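PDB 6JXG: beta-glucosidase from Chaetomella raphigera, which probably hydrolyses terminal, non-reducing beta-D-glucosyl residues to release beta-D-glucose, as a secreted family 3 glycoside hydrolase acting in cellulose degradation. Local coordinates for residues N104-G115 with V150-E161; N165-I173 with Y201-A209. All coordinates share one frame; numbering follows the deposited sequence.

Contact 1: residues N104-G115 with V150-E161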
# COMPACT_ATOMS: atom_id res chain seq x y z
N ASN A 104 -15.66 -10.41 -9.27
CA ASN A 104 -15.18 -9.86 -10.51
C ASN A 104 -14.07 -8.77 -10.36
O ASN A 104 -13.06 -8.79 -11.10
CB ASN A 104 -16.30 -9.31 -11.40
CG ASN A 104 -17.24 -10.43 -11.92
OD1 ASN A 104 -16.94 -11.18 -12.92
ND2 ASN A 104 -18.29 -10.60 -11.22
N VAL A 105 -14.31 -7.85 -9.43
CA VAL A 105 -13.44 -6.70 -9.19
C VAL A 105 -13.07 -6.74 -7.72
O VAL A 105 -13.95 -6.67 -6.85
CB VAL A 105 -14.14 -5.38 -9.53
CG1 VAL A 105 -13.16 -4.22 -9.34
CG2 VAL A 105 -14.65 -5.47 -10.98
N GLN A 106 -11.78 -6.86 -7.46
CA GLN A 106 -11.24 -6.81 -6.10
C GLN A 106 -10.76 -5.39 -5.85
O GLN A 106 -9.91 -4.88 -6.61
CB GLN A 106 -10.10 -7.80 -5.95
CG GLN A 106 -9.67 -8.04 -4.51
CD GLN A 106 -10.75 -8.58 -3.62
OE1 GLN A 106 -11.68 -9.27 -4.05
NE2 GLN A 106 -10.60 -8.33 -2.32
N LEU A 107 -11.22 -4.78 -4.74
CA LEU A 107 -11.06 -3.33 -4.57
C LEU A 107 -9.70 -3.02 -3.93
O LEU A 107 -9.63 -2.71 -2.72
CB LEU A 107 -12.26 -2.75 -3.77
CG LEU A 107 -13.60 -2.93 -4.52
CD1 LEU A 107 -14.74 -2.47 -3.65
CD2 LEU A 107 -13.63 -2.22 -5.88
N GLY A 108 -8.64 -3.18 -4.71
CA GLY A 108 -7.29 -2.71 -4.35
C GLY A 108 -6.38 -2.97 -5.58
O GLY A 108 -6.80 -3.60 -6.56
N PRO A 109 -5.12 -2.57 -5.50
CA PRO A 109 -4.45 -2.03 -4.38
C PRO A 109 -4.57 -0.48 -4.27
O PRO A 109 -5.26 0.15 -5.00
CB PRO A 109 -3.01 -2.45 -4.60
CG PRO A 109 -2.83 -2.40 -6.13
CD PRO A 109 -4.23 -2.72 -6.66
N VAL A 110 -3.93 0.06 -3.24
CA VAL A 110 -4.09 1.45 -2.86
C VAL A 110 -2.89 2.29 -3.22
O VAL A 110 -1.80 2.14 -2.63
CB VAL A 110 -4.40 1.53 -1.34
CG1 VAL A 110 -4.41 2.98 -0.89
CG2 VAL A 110 -5.73 0.84 -0.97
N ALA A 111 -3.06 3.14 -4.23
CA ALA A 111 -2.08 4.19 -4.62
C ALA A 111 -2.30 5.56 -4.00
O ALA A 111 -1.42 6.43 -4.13
CB ALA A 111 -2.08 4.40 -6.11
N GLY A 112 -3.47 5.78 -3.41
CA GLY A 112 -3.90 7.09 -2.83
C GLY A 112 -4.80 6.74 -1.64
O GLY A 112 -5.87 6.14 -1.78
N PRO A 113 -4.41 7.12 -0.43
CA PRO A 113 -3.28 7.96 -0.07
C PRO A 113 -1.89 7.27 -0.27
O PRO A 113 -1.74 6.01 -0.12
CB PRO A 113 -3.50 8.16 1.40
CG PRO A 113 -4.17 6.87 1.87
CD PRO A 113 -5.13 6.59 0.75
N ILE A 114 -0.89 8.08 -0.56
CA ILE A 114 0.50 7.61 -0.50
C ILE A 114 0.99 7.67 0.95
O ILE A 114 1.88 6.91 1.35
CB ILE A 114 1.47 8.37 -1.44
CG1 ILE A 114 1.72 9.81 -0.99
CG2 ILE A 114 1.03 8.33 -2.92
CD1 ILE A 114 2.78 10.54 -1.87
N GLY A 115 0.40 8.58 1.76
CA GLY A 115 0.77 8.76 3.15
C GLY A 115 1.71 9.95 3.42
O GLY A 115 2.54 9.84 4.28
N VAL A 150 -8.64 -11.92 -11.66
CA VAL A 150 -9.57 -10.92 -11.12
C VAL A 150 -9.19 -9.55 -11.73
O VAL A 150 -8.04 -9.34 -12.19
CB VAL A 150 -9.53 -10.83 -9.54
CG1 VAL A 150 -8.28 -10.10 -9.07
CG2 VAL A 150 -10.73 -10.09 -9.01
N GLN A 151 -10.16 -8.65 -11.83
CA GLN A 151 -9.88 -7.25 -12.20
C GLN A 151 -9.41 -6.50 -10.93
O GLN A 151 -10.06 -6.58 -9.88
CB GLN A 151 -11.16 -6.57 -12.69
CG GLN A 151 -11.74 -7.21 -13.95
CD GLN A 151 -13.05 -6.59 -14.43
OE1 GLN A 151 -14.11 -7.30 -14.59
NE2 GLN A 151 -13.03 -5.30 -14.66
N ALA A 152 -8.28 -5.85 -10.98
CA ALA A 152 -7.84 -5.03 -9.88
C ALA A 152 -8.43 -3.62 -10.05
O ALA A 152 -8.96 -3.26 -11.11
CB ALA A 152 -6.29 -4.95 -9.86
N CYS A 153 -8.38 -2.86 -8.97
CA CYS A 153 -8.97 -1.55 -8.87
C CYS A 153 -7.98 -0.68 -8.07
O CYS A 153 -7.98 -0.68 -6.82
CB CYS A 153 -10.31 -1.59 -8.14
SG CYS A 153 -11.12 0.09 -8.12
N ALA A 154 -7.22 0.12 -8.77
CA ALA A 154 -6.38 1.10 -8.13
C ALA A 154 -7.20 2.24 -7.51
O ALA A 154 -7.95 2.97 -8.22
CB ALA A 154 -5.37 1.67 -9.12
N LYS A 155 -7.02 2.46 -6.22
CA LYS A 155 -7.86 3.45 -5.50
C LYS A 155 -6.94 4.26 -4.58
O LYS A 155 -5.84 3.75 -4.21
CB LYS A 155 -8.99 2.72 -4.75
CG LYS A 155 -8.61 1.90 -3.54
CD LYS A 155 -9.77 0.99 -3.07
CE LYS A 155 -9.43 0.50 -1.69
NZ LYS A 155 -10.45 -0.37 -1.10
N HIS A 156 -7.31 5.45 -4.13
CA HIS A 156 -8.49 6.23 -4.38
C HIS A 156 -7.97 7.49 -5.09
O HIS A 156 -7.06 8.19 -4.59
CB HIS A 156 -9.15 6.66 -3.06
CG HIS A 156 -9.34 5.54 -2.09
ND1 HIS A 156 -8.32 5.08 -1.28
CD2 HIS A 156 -10.41 4.75 -1.84
CE1 HIS A 156 -8.78 4.08 -0.53
NE2 HIS A 156 -10.05 3.89 -0.84
N PHE A 157 -8.44 7.69 -6.31
CA PHE A 157 -7.98 8.76 -7.15
C PHE A 157 -8.79 10.07 -6.84
O PHE A 157 -9.96 10.14 -7.18
CB PHE A 157 -8.21 8.40 -8.64
CG PHE A 157 -7.65 9.45 -9.61
CD1 PHE A 157 -6.32 9.42 -9.93
CD2 PHE A 157 -8.47 10.49 -10.14
CE1 PHE A 157 -5.77 10.37 -10.83
CE2 PHE A 157 -7.93 11.44 -11.02
CZ PHE A 157 -6.57 11.38 -11.34
N ILE A 158 -8.21 11.10 -6.21
CA ILE A 158 -6.84 11.24 -5.82
C ILE A 158 -6.83 12.37 -4.74
O ILE A 158 -7.78 13.16 -4.64
CB ILE A 158 -5.95 11.62 -7.08
CG1 ILE A 158 -4.46 11.44 -6.76
CG2 ILE A 158 -6.31 13.03 -7.56
CD1 ILE A 158 -3.52 11.35 -7.96
N GLY A 159 -5.72 12.50 -4.01
CA GLY A 159 -5.60 13.52 -2.96
C GLY A 159 -6.37 13.25 -1.69
O GLY A 159 -6.59 14.18 -0.91
N ASN A 160 -6.76 11.99 -1.44
CA ASN A 160 -7.44 11.62 -0.16
C ASN A 160 -6.37 11.22 0.84
O ASN A 160 -6.18 10.06 1.17
CB ASN A 160 -8.43 10.53 -0.46
CG ASN A 160 -9.15 10.00 0.75
OD1 ASN A 160 -9.32 10.71 1.78
ND2 ASN A 160 -9.62 8.78 0.63
N GLU A 161 -5.62 12.22 1.27
CA GLU A 161 -4.43 12.02 2.11
C GLU A 161 -4.75 12.10 3.60
O GLU A 161 -3.85 12.02 4.41
CB GLU A 161 -3.31 12.98 1.67
CG GLU A 161 -2.81 12.68 0.24
CD GLU A 161 -1.97 11.39 0.18
OE1 GLU A 161 -1.36 11.05 1.25
OE2 GLU A 161 -1.93 10.73 -0.95
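The His-156 imidazole meets the carbonyl of Gly-112 at its edge, ND1 donating within the ring plane to Gly-112 O at 2.7 Å, while CG of the preceding Lys-155 lies over the centre of one ring face. Gly-112 O also takes His-156 N on an in-plane lone pair, so two donors of one residue grip a single oxygen and fix the ring's rotation. The other flat group, the Glu-161 carboxylate, takes two backbone N-H groups: OE2 accepts Ile-114 N at 2.9 Å and OE1 accepts Gly-115 N at 3.1 Å, each through its syn lone pair, and a bend at chi2 (-73°) curls the chain back to them. Upstream, 105-106 and 151-157 are adjacent parallel strands in the TIM-barrel-like N-terminal domain of family 3 enzymes. Gln-151 N to Asn-104 O and Gln-106 N to Gln-151 O start the pairing; an inverse gamma turn centred on Leu-107, followed by a cis peptide before Pro-109, breaks its regularity, and Cys-153 N then bonds to Gly-108 O. The extended Lys-155 chain crosses Val-110 at a slant, Val-110 CG2 lying 3.8 Å from Lys-155 CE. Lys-155 NZ donates to Leu-107 O at 3.0 Å, from above the carbonyl plane, with Asp-58 a long, weak ionic partner.

Contact 2: residues N165-I173 with Y201-A209. With NAG (2-acetamido-2-deoxy-beta-D-glucopyranose), chain D.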
# COMPACT_ATOMS: atom_id res chain seq x y z
N ASN A 165 -12.58 14.89 7.62
CA ASN A 165 -13.39 15.63 6.64
C ASN A 165 -13.18 15.17 5.22
O ASN A 165 -13.27 15.94 4.31
CB ASN A 165 -13.08 17.17 6.67
CG ASN A 165 -13.27 17.79 8.05
OD1 ASN A 165 -14.14 17.41 8.77
ND2 ASN A 165 -12.42 18.69 8.42
N ARG A 166 -12.87 13.91 5.03
CA ARG A 166 -12.56 13.43 3.74
C ARG A 166 -13.66 13.62 2.72
O ARG A 166 -13.33 13.65 1.55
CB ARG A 166 -12.20 11.94 3.75
CG ARG A 166 -13.39 11.03 4.13
CD ARG A 166 -12.97 9.56 4.23
NE ARG A 166 -14.11 8.77 4.62
CZ ARG A 166 -14.24 7.48 4.35
NH1 ARG A 166 -13.30 6.86 3.69
NH2 ARG A 166 -15.33 6.82 4.73
N ASP A 167 -14.91 13.74 3.14
CA ASP A 167 -15.97 13.87 2.15
C ASP A 167 -16.45 15.28 2.01
O ASP A 167 -17.48 15.52 1.35
CB ASP A 167 -17.12 12.94 2.44
CG ASP A 167 -17.79 13.21 3.73
OD1 ASP A 167 -18.71 12.46 3.97
OD2 ASP A 167 -17.39 14.06 4.54
N THR A 168 -15.68 16.24 2.55
CA THR A 168 -16.01 17.62 2.23
C THR A 168 -14.79 18.49 1.87
O THR A 168 -14.93 19.48 1.16
CB THR A 168 -16.70 18.31 3.44
OG1 THR A 168 -15.87 18.22 4.60
CG2 THR A 168 -18.02 17.65 3.84
N MET A 169 -13.65 18.19 2.42
CA MET A 169 -12.49 19.02 2.20
C MET A 169 -12.00 18.94 0.75
O MET A 169 -12.24 17.97 0.02
CB MET A 169 -11.36 18.49 3.06
CG MET A 169 -11.02 17.09 2.57
SD MET A 169 -9.48 17.03 1.72
CE MET A 169 -9.08 16.88 3.54
N SER A 170 -11.25 19.96 0.34
CA SER A 170 -10.58 19.94 -0.97
C SER A 170 -9.03 19.83 -0.79
O SER A 170 -8.40 20.45 0.10
CB SER A 170 -10.95 21.19 -1.75
OG SER A 170 -10.31 21.18 -3.01
N SER A 171 -8.44 19.00 -1.63
CA SER A 171 -7.03 18.92 -1.88
C SER A 171 -6.79 19.68 -3.18
O SER A 171 -7.33 19.31 -4.23
CB SER A 171 -6.62 17.47 -2.04
OG SER A 171 -6.78 16.78 -0.79
N ASN A 172 -5.90 20.67 -3.09
CA ASN A 172 -5.58 21.53 -4.19
C ASN A 172 -4.06 21.40 -4.40
O ASN A 172 -3.25 21.88 -3.61
CB ASN A 172 -5.98 22.96 -3.90
CG ASN A 172 -7.37 23.10 -3.39
OD1 ASN A 172 -8.27 22.36 -3.80
ND2 ASN A 172 -7.57 24.06 -2.46
N ILE A 173 -3.71 20.70 -5.46
CA ILE A 173 -2.34 20.25 -5.67
C ILE A 173 -1.80 20.88 -6.93
O ILE A 173 -2.44 20.84 -8.00
CB ILE A 173 -2.23 18.74 -5.74
CG1 ILE A 173 -3.08 18.07 -4.64
CG2 ILE A 173 -0.78 18.34 -5.72
CD1 ILE A 173 -2.99 16.55 -4.66
N TYR A 201 -13.45 10.29 -2.22
CA TYR A 201 -14.48 11.09 -1.58
C TYR A 201 -14.23 12.63 -1.54
O TYR A 201 -15.18 13.40 -1.41
CB TYR A 201 -14.64 10.68 -0.13
CG TYR A 201 -15.37 9.41 0.08
CD1 TYR A 201 -16.71 9.31 -0.31
CD2 TYR A 201 -14.77 8.32 0.70
CE1 TYR A 201 -17.44 8.14 -0.07
CE2 TYR A 201 -15.48 7.14 0.94
CZ TYR A 201 -16.80 7.04 0.57
OH TYR A 201 -17.56 5.91 0.77
N ASN A 202 -12.96 13.06 -1.65
CA ASN A 202 -12.64 14.43 -1.36
C ASN A 202 -12.85 15.27 -2.60
O ASN A 202 -12.96 14.74 -3.70
CB ASN A 202 -11.18 14.55 -0.89
CG ASN A 202 -10.22 13.87 -1.90
OD1 ASN A 202 -10.14 12.65 -1.98
ND2 ASN A 202 -9.58 14.67 -2.72
N LYS A 203 -12.90 16.60 -2.42
CA LYS A 203 -12.83 17.48 -3.57
C LYS A 203 -11.37 17.55 -4.00
O LYS A 203 -10.47 17.47 -3.16
CB LYS A 203 -13.38 18.90 -3.28
CG LYS A 203 -14.75 18.86 -2.70
CD LYS A 203 -15.30 20.21 -2.34
CE LYS A 203 -16.74 20.05 -1.90
NZ LYS A 203 -17.15 21.34 -1.36
N PHE A 204 -11.17 17.69 -5.28
CA PHE A 204 -9.89 18.08 -5.85
C PHE A 204 -10.05 19.44 -6.58
O PHE A 204 -10.86 19.56 -7.47
CB PHE A 204 -9.38 17.02 -6.86
CG PHE A 204 -8.02 17.33 -7.38
CD1 PHE A 204 -7.86 18.14 -8.48
CD2 PHE A 204 -6.91 16.86 -6.72
CE1 PHE A 204 -6.60 18.47 -8.93
CE2 PHE A 204 -5.64 17.22 -7.15
CZ PHE A 204 -5.50 18.02 -8.24
N ASN A 205 -9.24 20.43 -6.24
CA ASN A 205 -9.35 21.77 -6.84
C ASN A 205 -10.79 22.23 -6.79
O ASN A 205 -11.28 22.86 -7.73
CB ASN A 205 -8.80 21.81 -8.26
CG ASN A 205 -7.27 22.00 -8.29
OD1 ASN A 205 -6.59 21.89 -7.27
ND2 ASN A 205 -6.76 22.22 -9.45
N GLU A 206 -11.38 21.95 -5.66
CA GLU A 206 -12.74 22.38 -5.26
C GLU A 206 -13.93 21.69 -5.89
O GLU A 206 -15.08 22.07 -5.62
CB GLU A 206 -12.88 23.92 -5.29
CG GLU A 206 -11.82 24.65 -4.45
CD GLU A 206 -11.90 24.43 -2.95
OE1 GLU A 206 -10.83 24.61 -2.31
OE2 GLU A 206 -13.00 24.11 -2.39
N THR A 207 -13.68 20.63 -6.66
CA THR A 207 -14.75 19.81 -7.21
C THR A 207 -14.56 18.33 -6.80
O THR A 207 -13.45 17.74 -6.99
CB THR A 207 -14.77 19.92 -8.76
OG1 THR A 207 -15.06 21.26 -9.12
CG2 THR A 207 -15.80 18.98 -9.37
N TYR A 208 -15.60 17.72 -6.27
CA TYR A 208 -15.57 16.28 -5.87
C TYR A 208 -14.91 15.45 -6.97
O TYR A 208 -15.24 15.60 -8.17
CB TYR A 208 -16.99 15.77 -5.61
CG TYR A 208 -17.51 16.16 -4.26
CD1 TYR A 208 -18.59 17.03 -4.11
CD2 TYR A 208 -16.83 15.73 -3.12
CE1 TYR A 208 -19.01 17.39 -2.82
CE2 TYR A 208 -17.23 16.09 -1.85
CZ TYR A 208 -18.30 16.94 -1.71
OH TYR A 208 -18.69 17.23 -0.40
N ALA A 209 -14.00 14.56 -6.56
CA ALA A 209 -13.24 13.74 -7.49
C ALA A 209 -14.12 12.98 -8.49
O ALA A 209 -13.82 12.94 -9.69
CB ALA A 209 -12.33 12.81 -6.72
C1 NAG D . -5.37 22.45 -9.67
C2 NAG D . -5.09 22.12 -11.14
C3 NAG D . -3.70 22.67 -11.42
C4 NAG D . -3.76 24.15 -11.16
C5 NAG D . -3.78 24.17 -9.64
C6 NAG D . -3.41 25.54 -9.13
C7 NAG D . -6.13 20.13 -12.28
C8 NAG D . -7.44 20.76 -12.54
N2 NAG D . -5.12 20.74 -11.62
O3 NAG D . -3.40 22.45 -12.76
O4 NAG D . -2.72 24.78 -11.80
O5 NAG D . -5.16 23.83 -9.42
O6 NAG D . -4.51 26.31 -9.60
O7 NAG D . -6.06 18.94 -12.65
O HOH W 1 -17.14 4.70 3.32
O HOH W 2 -15.56 22.06 1.02
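Tyr-201 and Arg-166 bury the most surface here, their side chains lying alongside each other and pointing the same way. Tyr-201 CE2 sits over one face of the guanidinium, toward its rim and 3.5 Å from Arg-166 NH1, but the two planes are 56° apart, so this is an inclined contact rather than a parallel stack. The extended run of Arg-166 from CG to NE carries the charged group out along the phenol. There NH1 forms a salt bridge with Glu-442, and a water accepts a weak bond from NH2 while donating to Tyr-201 OH, which is also bonded to Trp-233 O.

Phe-204 is the third main contributor. With CG anti to the backbone N (chi1 -175°), its ring receives Ser-171 O over one face, Ile-173 CG1 meets CE2 at 3.7 Å, and the acetamido carbon C7 of the glycan lies in plane at the ring edge. Strands 170-171 and 203-204 pair in parallel at this point, and a type I' turn from Phe-204 to Thr-207 returns the chain as antiparallel strand 207-208, giving a small three-stranded sheet. Its ladder runs from Lys-203 N to Met-169 O, from Ser-171 N to Lys-203 O and from Asn-205 N to Ser-171 O. Lys-203 O is held from opposite faces of its plane, by Ser-171 N and by Asn-202 ND2, while Asn-202 OD1 bonds to Ser-200 OG. Within the turn, Glu-206 N donates to Ser-170 OG at 3.0 Å. Beside it, Asn-205 ND2 is covalently bonded to C1 of the N-linked N-acetylglucosamine. At the other end of the sheet Tyr-208 OH donates to Asp-167 O at 2.7 Å, while Lys-203 CE rests over one face of the Tyr-208 ring.

From the N terminus, the chain passes through 104-115, then helix 131-147, and returns along 150-161, where contact 1 closes a loop with 34 residues between its segments. Contact 2 opens only afterwards, at 165-173; helices 175-182 and 184-191 and strand 196-199 follow before 201-209 closes it. The two loops are therefore in series, neither nested nor crossed, with centres about 16 Å apart. They nevertheless touch: Ser-171 OG lies 2.6 Å from Gly-159 O and Asn-202 ND2 3.0 Å from Ile-158 O, both probable hydrogen bonds. These join the loop that follows strand 151-157 to the small, glycan-bearing sheet of contact 2.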